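Local coordinates for protein probable mannosyltransferase KTR4 (PDB 5A07) that is a probable mannosyltransferase with a GT-A fold that binds guanosine-5'-diphosphate and a manganese ion, at residues Val111-Leu116 with Glu144-Glu149; Tyr138-Asp143 with Val164-Ile169. All coordinates share one frame; numbering follows the deposited sequence.

Contact 1. Residues Val111-Leu116 with Glu144-Glu149; sequences VRNSDL and EEFTDE. With GDP (guanosine-5'-diphosphate), chain F.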
loop_
_atom_site.group_PDB
_atom_site.type_symbol
_atom_site.label_atom_id
_atom_site.label_comp_id
_atom_site.label_asym_id
_atom_site.label_seq_id
_atom_site.Cartn_x
_atom_site.Cartn_y
_atom_site.Cartn_z
ATOM N N VAL B 111 -4.616 -9.092 12.799
ATOM C CA VAL B 111 -4.376 -8.545 14.110
ATOM C C VAL B 111 -4.183 -9.641 15.155
ATOM O O VAL B 111 -4.580 -10.781 14.917
ATOM C CB VAL B 111 -5.565 -7.696 14.618
ATOM C CG1 VAL B 111 -5.585 -6.343 13.904
ATOM C CG2 VAL B 111 -6.887 -8.332 14.340
ATOM N N ARG B 112 -3.575 -9.235 16.270
ATOM C CA ARG B 112 -3.356 -10.093 17.397
ATOM C C ARG B 112 -4.495 -9.904 18.383
ATOM O O ARG B 112 -5.220 -8.915 18.348
ATOM C CB ARG B 112 -2.041 -9.750 18.056
ATOM C CG ARG B 112 -0.805 -10.101 17.248
ATOM C CD ARG B 112 0.444 -9.375 17.745
ATOM N NE ARG B 112 0.225 -8.001 17.259
ATOM C CZ ARG B 112 1.136 -7.178 16.758
ATOM N NH1 ARG B 112 2.397 -7.549 16.693
ATOM N NH2 ARG B 112 0.760 -5.981 16.296
ATOM N N ASN B 113 -4.699 -10.892 19.271
ATOM C CA ASN B 113 -5.671 -10.723 20.367
ATOM C C ASN B 113 -5.447 -9.456 21.167
ATOM O O ASN B 113 -6.405 -8.742 21.573
ATOM C CB ASN B 113 -5.713 -11.995 21.278
ATOM C CG ASN B 113 -6.448 -13.158 20.572
ATOM O OD1 ASN B 113 -7.626 -13.065 20.237
ATOM N ND2 ASN B 113 -5.724 -14.223 20.299
ATOM N N SER B 114 -4.175 -9.152 21.363
ATOM C CA SER B 114 -3.769 -8.008 22.127
ATOM C C SER B 114 -4.054 -6.695 21.397
ATOM O O SER B 114 -3.920 -5.672 22.026
ATOM C CB SER B 114 -2.265 -8.070 22.467
ATOM O OG SER B 114 -1.518 -8.063 21.313
ATOM N N ASP B 115 -4.511 -6.724 20.125
ATOM C CA ASP B 115 -4.732 -5.461 19.380
ATOM C C ASP B 115 -6.160 -5.057 19.509
ATOM O O ASP B 115 -6.632 -4.124 18.842
ATOM C CB ASP B 115 -4.403 -5.682 17.915
ATOM C CG ASP B 115 -2.937 -5.788 17.668
ATOM O OD1 ASP B 115 -2.185 -4.973 18.256
ATOM O OD2 ASP B 115 -2.494 -6.683 16.924
ATOM N N LEU B 116 -6.914 -5.754 20.355
ATOM C CA LEU B 116 -8.349 -5.523 20.394
ATOM C C LEU B 116 -8.794 -4.047 20.539
ATOM O O LEU B 116 -9.591 -3.533 19.741
ATOM C CB LEU B 116 -9.038 -6.337 21.512
ATOM C CG LEU B 116 -10.489 -6.043 21.633
ATOM C CD1 LEU B 116 -11.260 -6.504 20.425
ATOM C CD2 LEU B 116 -10.972 -6.806 22.901
ATOM N N GLU B 144 -2.499 -16.890 15.583
ATOM C CA GLU B 144 -3.041 -17.639 16.735
ATOM C C GLU B 144 -4.511 -17.595 16.606
ATOM O O GLU B 144 -5.023 -16.769 15.854
ATOM C CB GLU B 144 -2.680 -16.932 18.011
ATOM C CG GLU B 144 -1.225 -16.919 18.340
ATOM C CD GLU B 144 -1.025 -16.177 19.658
ATOM O OE1 GLU B 144 -2.012 -15.526 20.136
ATOM O OE2 GLU B 144 0.087 -16.242 20.239
ATOM N N GLU B 145 -5.218 -18.430 17.376
ATOM C CA GLU B 145 -6.666 -18.449 17.390
ATOM C C GLU B 145 -7.167 -17.189 18.092
ATOM O O GLU B 145 -6.675 -16.837 19.130
ATOM C CB GLU B 145 -7.254 -19.633 18.154
ATOM C CG GLU B 145 -6.631 -21.006 17.916
ATOM C CD GLU B 145 -7.095 -21.740 16.651
ATOM O OE1 GLU B 145 -8.199 -21.472 16.084
ATOM O OE2 GLU B 145 -6.314 -22.630 16.216
ATOM N N PHE B 146 -8.175 -16.569 17.559
ATOM C CA PHE B 146 -8.839 -15.456 18.269
ATOM C C PHE B 146 -9.576 -15.996 19.491
ATOM O O PHE B 146 -10.289 -17.005 19.378
ATOM C CB PHE B 146 -9.829 -14.763 17.326
ATOM C CG PHE B 146 -9.171 -13.858 16.309
ATOM C CD1 PHE B 146 -8.580 -12.686 16.722
ATOM C CD2 PHE B 146 -9.154 -14.180 14.974
ATOM C CE1 PHE B 146 -7.988 -11.806 15.820
ATOM C CE2 PHE B 146 -8.564 -13.299 14.049
ATOM C CZ PHE B 146 -7.977 -12.122 14.488
ATOM N N THR B 147 -9.494 -15.309 20.616
ATOM C CA THR B 147 -10.293 -15.697 21.759
ATOM C C THR B 147 -11.760 -15.303 21.603
ATOM O O THR B 147 -12.100 -14.340 20.870
ATOM C CB THR B 147 -9.723 -15.077 23.017
ATOM O OG1 THR B 147 -9.864 -13.643 22.947
ATOM C CG2 THR B 147 -8.271 -15.422 23.192
ATOM N N ASP B 148 -12.624 -15.935 22.382
ATOM C CA ASP B 148 -13.982 -15.493 22.490
ATOM C C ASP B 148 -14.137 -14.052 22.968
ATOM O O ASP B 148 -15.071 -13.392 22.551
ATOM C CB ASP B 148 -14.799 -16.358 23.469
ATOM C CG ASP B 148 -15.124 -17.743 22.879
ATOM O OD1 ASP B 148 -14.857 -17.987 21.697
ATOM O OD2 ASP B 148 -15.650 -18.577 23.596
ATOM N N GLU B 149 -13.282 -13.599 23.886
ATOM C CA GLU B 149 -13.361 -12.196 24.325
ATOM C C GLU B 149 -12.980 -11.172 23.219
ATOM O O GLU B 149 -13.608 -10.131 23.093
ATOM C CB GLU B 149 -12.454 -11.961 25.541
ATOM C CG GLU B 149 -13.078 -12.637 26.783
ATOM C CD GLU B 149 -12.398 -12.270 28.083
ATOM O OE1 GLU B 149 -11.186 -12.062 28.063
ATOM O OE2 GLU B 149 -13.154 -12.107 29.085
HETATM P PB GDP F . 3.902 -1.402 10.996
HETATM O O1B GDP F . 4.623 -0.751 12.115
HETATM O O2B GDP F . 4.640 -1.850 9.871
HETATM O O3B GDP F . 2.623 -0.720 10.689
HETATM O O3A GDP F . 3.602 -2.853 11.659
HETATM P PA GDP F . 2.375 -3.405 12.498
HETATM O O1A GDP F . 2.765 -4.005 13.778
HETATM O O2A GDP F . 1.195 -2.528 12.581
HETATM O "O5'" GDP F . 1.980 -4.642 11.601
HETATM C "C5'" GDP F . 1.222 -4.664 10.384
HETATM C "C4'" GDP F . -0.119 -5.365 10.524
HETATM O "O4'" GDP F . 0.146 -6.742 10.822
HETATM C "C3'" GDP F . -1.010 -4.826 11.631
HETATM O "O3'" GDP F . -2.393 -5.030 11.250
HETATM C "C2'" GDP F . -0.614 -5.700 12.832
HETATM O "O2'" GDP F . -1.680 -5.848 13.760
HETATM C "C1'" GDP F . -0.365 -6.996 12.145
HETATM N N9 GDP F . 0.665 -7.841 12.797
HETATM C C8 GDP F . 1.986 -7.588 12.981
HETATM N N7 GDP F . 2.586 -8.695 13.581
HETATM C C5 GDP F . 1.608 -9.639 13.740
HETATM C C6 GDP F . 1.578 -11.009 14.286
HETATM O O6 GDP F . 2.703 -11.431 14.706
HETATM N N1 GDP F . 0.402 -11.650 14.302
HETATM C C2 GDP F . -0.772 -11.066 13.852
HETATM N N2 GDP F . -1.906 -11.757 13.906
HETATM N N3 GDP F . -0.797 -9.797 13.342
HETATM C C4 GDP F . 0.348 -9.100 13.219
HETATM O O HOH W 1 -2.894 -13.239 19.014
#
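The carboxamide of N113 reaches across to the chain between E145 and T147 and uses both its ends there. OD1 of N113 accepts from T147 N at 2.9 Å in a nearly straight bond. The donor is tilted 35° from the carbonyl plane of the amide. ND2 of N113 donates to E145 O at 3.0 Å, and this acceptor lies in the plane of the amide. The two bonds together fix the rotation of the carboxamide. A water accepts from N113 N and appears to donate to E144 OE1, bridging the two residues. F146 comes in beside the amide, with its CD1 at 3.7 Å from N113 OD1. Its chi1 (-76°) sets CG anti to the carbonyl carbon. CE1 and CZ of F146 touch V111 CG2 and V111 O, and the ring meets V111 O and N113 OD1 obliquely. The two side chains cross at about a right angle, V111 CG2 touching F146 CE1 at 3.9 Å. The contact joins two loops that follow neighbouring parallel strands, 105-110 and 138-142, of the GT-A sheet. T147 is the N-cap of helix 148-156, its OG1 hydrogen-bonded to F150 N. Within segment 111-116, D115 OD2 takes R112 N on its anti side and R112 NE, at 3.0 Å, on its syn side. The second bond is a salt bridge lying in the guanidinium plane. It holds one guanidinium face over the N7-C8 side of GDP, R112 NH1 at 3.3 Å from GDP N7, while R112 CG packs near C2 and N1. V111 O accepts a weak bond from GDP N2.

Contact 2. Residues Tyr138-Asp143 with Val164-Ile169; sequences YTFLND and VEFGTI. With GDP (guanosine-5'-diphosphate), chain F.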
loop_
_atom_site.group_PDB
_atom_site.type_symbol
_atom_site.label_atom_id
_atom_site.label_comp_id
_atom_site.label_asym_id
_atom_site.label_seq_id
_atom_site.Cartn_x
_atom_site.Cartn_y
_atom_site.Cartn_z
ATOM N N TYR B 138 -16.505 -7.561 7.774
ATOM C CA TYR B 138 -15.136 -7.619 8.268
ATOM C C TYR B 138 -14.615 -9.012 8.328
ATOM O O TYR B 138 -15.280 -9.926 8.858
ATOM C CB TYR B 138 -15.031 -7.027 9.667
ATOM C CG TYR B 138 -15.329 -5.548 9.734
ATOM C CD1 TYR B 138 -16.662 -5.113 9.785
ATOM C CD2 TYR B 138 -14.329 -4.592 9.802
ATOM C CE1 TYR B 138 -16.973 -3.735 9.852
ATOM C CE2 TYR B 138 -14.635 -3.224 9.848
ATOM C CZ TYR B 138 -15.947 -2.815 9.869
ATOM O OH TYR B 138 -16.277 -1.473 9.905
ATOM N N THR B 139 -13.372 -9.153 7.905
ATOM C CA THR B 139 -12.653 -10.377 8.040
ATOM C C THR B 139 -11.438 -10.130 8.890
ATOM O O THR B 139 -10.631 -9.202 8.598
ATOM C CB THR B 139 -12.193 -10.920 6.676
ATOM O OG1 THR B 139 -13.328 -11.172 5.826
ATOM C CG2 THR B 139 -11.460 -12.253 6.832
ATOM N N PHE B 140 -11.270 -10.941 9.952
ATOM C CA PHE B 140 -10.116 -10.852 10.784
ATOM C C PHE B 140 -9.265 -12.138 10.691
ATOM O O PHE B 140 -9.819 -13.244 10.788
ATOM C CB PHE B 140 -10.511 -10.684 12.243
ATOM C CG PHE B 140 -11.295 -9.459 12.502
ATOM C CD1 PHE B 140 -12.664 -9.442 12.319
ATOM C CD2 PHE B 140 -10.656 -8.298 12.854
ATOM C CE1 PHE B 140 -13.407 -8.322 12.543
ATOM C CE2 PHE B 140 -11.411 -7.157 13.070
ATOM C CZ PHE B 140 -12.747 -7.152 12.932
ATOM N N LEU B 141 -7.967 -11.972 10.586
ATOM C CA LEU B 141 -7.029 -13.078 10.527
ATOM C C LEU B 141 -5.964 -12.948 11.522
ATOM O O LEU B 141 -5.560 -11.856 11.858
ATOM C CB LEU B 141 -6.363 -13.185 9.134
ATOM C CG LEU B 141 -7.272 -13.315 7.922
ATOM C CD1 LEU B 141 -6.515 -13.320 6.549
ATOM C CD2 LEU B 141 -8.182 -14.554 8.054
ATOM N N ASN B 142 -5.484 -14.096 12.051
ATOM C CA ASN B 142 -4.453 -14.103 13.055
ATOM C C ASN B 142 -3.621 -15.394 12.917
ATOM O O ASN B 142 -4.163 -16.412 12.488
ATOM C CB ASN B 142 -5.192 -14.029 14.414
ATOM C CG ASN B 142 -4.272 -13.856 15.636
ATOM O OD1 ASN B 142 -3.032 -13.860 15.595
ATOM N ND2 ASN B 142 -4.934 -13.684 16.777
ATOM N N ASP B 143 -2.358 -15.350 13.306
ATOM C CA ASP B 143 -1.533 -16.568 13.335
ATOM C C ASP B 143 -1.861 -17.455 14.552
ATOM O O ASP B 143 -1.501 -18.611 14.540
ATOM C CB ASP B 143 -0.030 -16.243 13.328
ATOM C CG ASP B 143 0.401 -15.357 14.471
ATOM O OD1 ASP B 143 -0.168 -14.265 14.694
ATOM O OD2 ASP B 143 1.371 -15.697 15.165
ATOM N N VAL B 164 -19.156 -10.385 10.564
ATOM C CA VAL B 164 -17.792 -10.519 10.946
ATOM C C VAL B 164 -17.329 -11.985 10.833
ATOM O O VAL B 164 -18.062 -12.865 11.242
ATOM C CB VAL B 164 -17.520 -9.973 12.333
ATOM C CG1 VAL B 164 -17.906 -8.482 12.384
ATOM C CG2 VAL B 164 -18.374 -10.701 13.366
ATOM N N GLU B 165 -16.162 -12.238 10.276
ATOM C CA GLU B 165 -15.607 -13.592 10.250
ATOM C C GLU B 165 -14.212 -13.576 10.773
ATOM O O GLU B 165 -13.469 -12.590 10.590
ATOM C CB GLU B 165 -15.656 -14.163 8.817
ATOM C CG GLU B 165 -17.087 -14.351 8.289
ATOM C CD GLU B 165 -17.192 -14.979 6.882
ATOM O OE1 GLU B 165 -16.181 -15.009 6.126
ATOM O OE2 GLU B 165 -18.335 -15.296 6.490
ATOM N N PHE B 166 -13.865 -14.616 11.512
ATOM C CA PHE B 166 -12.560 -14.754 12.147
ATOM C C PHE B 166 -11.870 -15.984 11.703
ATOM O O PHE B 166 -12.486 -17.069 11.756
ATOM C CB PHE B 166 -12.733 -14.877 13.682
ATOM C CG PHE B 166 -13.474 -13.688 14.300
ATOM C CD1 PHE B 166 -14.869 -13.683 14.375
ATOM C CD2 PHE B 166 -12.783 -12.553 14.727
ATOM C CE1 PHE B 166 -15.561 -12.607 14.910
ATOM C CE2 PHE B 166 -13.462 -11.473 15.242
ATOM C CZ PHE B 166 -14.839 -11.472 15.315
ATOM N N GLY B 167 -10.626 -15.864 11.293
ATOM C CA GLY B 167 -9.859 -16.995 10.812
ATOM C C GLY B 167 -8.486 -17.078 11.369
ATOM O O GLY B 167 -7.786 -16.077 11.606
ATOM N N THR B 168 -8.039 -18.317 11.545
ATOM C CA THR B 168 -6.679 -18.546 11.912
ATOM C C THR B 168 -5.802 -18.903 10.699
ATOM O O THR B 168 -6.231 -19.537 9.836
ATOM C CB THR B 168 -6.597 -19.739 12.915
ATOM O OG1 THR B 168 -7.555 -19.487 13.939
ATOM C CG2 THR B 168 -5.226 -19.810 13.550
ATOM N N ILE B 169 -4.563 -18.527 10.700
ATOM C CA ILE B 169 -3.706 -18.809 9.546
ATOM C C ILE B 169 -2.944 -20.075 9.907
ATOM O O ILE B 169 -2.325 -20.126 10.953
ATOM C CB ILE B 169 -2.678 -17.702 9.332
ATOM C CG1 ILE B 169 -3.402 -16.353 9.085
ATOM C CG2 ILE B 169 -1.732 -18.067 8.159
ATOM C CD1 ILE B 169 -2.521 -15.169 9.369
HETATM P PB GDP F . 3.902 -1.402 10.996
HETATM O O1B GDP F . 4.623 -0.751 12.115
HETATM O O2B GDP F . 4.640 -1.850 9.871
HETATM O O3B GDP F . 2.623 -0.720 10.689
HETATM O O3A GDP F . 3.602 -2.853 11.659
HETATM P PA GDP F . 2.375 -3.405 12.498
HETATM O O1A GDP F . 2.765 -4.005 13.778
HETATM O O2A GDP F . 1.195 -2.528 12.581
HETATM O "O5'" GDP F . 1.980 -4.642 11.601
HETATM C "C5'" GDP F . 1.222 -4.664 10.384
HETATM C "C4'" GDP F . -0.119 -5.365 10.524
HETATM O "O4'" GDP F . 0.146 -6.742 10.822
HETATM C "C3'" GDP F . -1.010 -4.826 11.631
HETATM O "O3'" GDP F . -2.393 -5.030 11.250
HETATM C "C2'" GDP F . -0.614 -5.700 12.832
HETATM O "O2'" GDP F . -1.680 -5.848 13.760
HETATM C "C1'" GDP F . -0.365 -6.996 12.145
HETATM N N9 GDP F . 0.665 -7.841 12.797
HETATM C C8 GDP F . 1.986 -7.588 12.981
HETATM N N7 GDP F . 2.586 -8.695 13.581
HETATM C C5 GDP F . 1.608 -9.639 13.740
HETATM C C6 GDP F . 1.578 -11.009 14.286
HETATM O O6 GDP F . 2.703 -11.431 14.706
HETATM N N1 GDP F . 0.402 -11.650 14.302
HETATM C C2 GDP F . -0.772 -11.066 13.852
HETATM N N2 GDP F . -1.906 -11.757 13.906
HETATM N N3 GDP F . -0.797 -9.797 13.342
HETATM C C4 GDP F . 0.348 -9.100 13.219
HETATM O O HOH W 2 -15.737 -12.394 5.681
HETATM O O HOH W 3 0.126 -19.699 12.540
#
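F140 and F166 lie side by side on one face of two parallel strands, 138-142 and 164-168, pointing the same way. Their planes are 13° apart, but the rings are slid past each other and barely overlap. F140 CD1 meets F166 CE2 at 3.6 Å. CB of V164 sits at the edge of the F140 ring, near its plane. I154 and F150, from the helix of this beta-alpha-beta unit (148-156), pack on F140 and F166 respectively. On the other face, the hollow over G167 takes CD2 of L141. G167 has no side chain, and the methyl comes to 4.0 Å from G167 CA. I169 lays CG1 against N142 O at 3.5 Å, and its CD1 reaches N142 C. Five backbone hydrogen bonds alternate between the strands, from E165 N to Y138 O through to I169 N to N142 O. Beyond the last of them, a water donates to D143 O and I169 O. N142 CG is anti to the backbone N (chi1 -173°), on the side of GDP N2. N142 OD1 accepts from GDP N2 at 2.9 Å, and D143 OD1 accepts from GDP N1 at 2.7 Å. Two acceptors thus face the N1-N2 edge of the base, a pattern consistent with recognition of guanine.

How the contacts relate
Contacts 1 and 2 have centres about 9 Å apart, and their segments alternate along the chain. Segment 144-149 directly follows 138-143, so strand 138-142 runs into the loop that N113 grips in contact 1. V111 N is 3.1 Å from L141 O, a probable hydrogen bond that carries the strand pairing onward. E145 OE1 is 3.0 Å from T168 OG1, also a probable hydrogen bond. F146 CE2 packs on F140 O at 3.5 Å. Both contacts meet GDP: contact 1 supplies R112 over the base and V111 O as a weak acceptor to N2, while contact 2 supplies acceptors to its edge. The manganese lies farther off, about 9 Å from the V111 side chain.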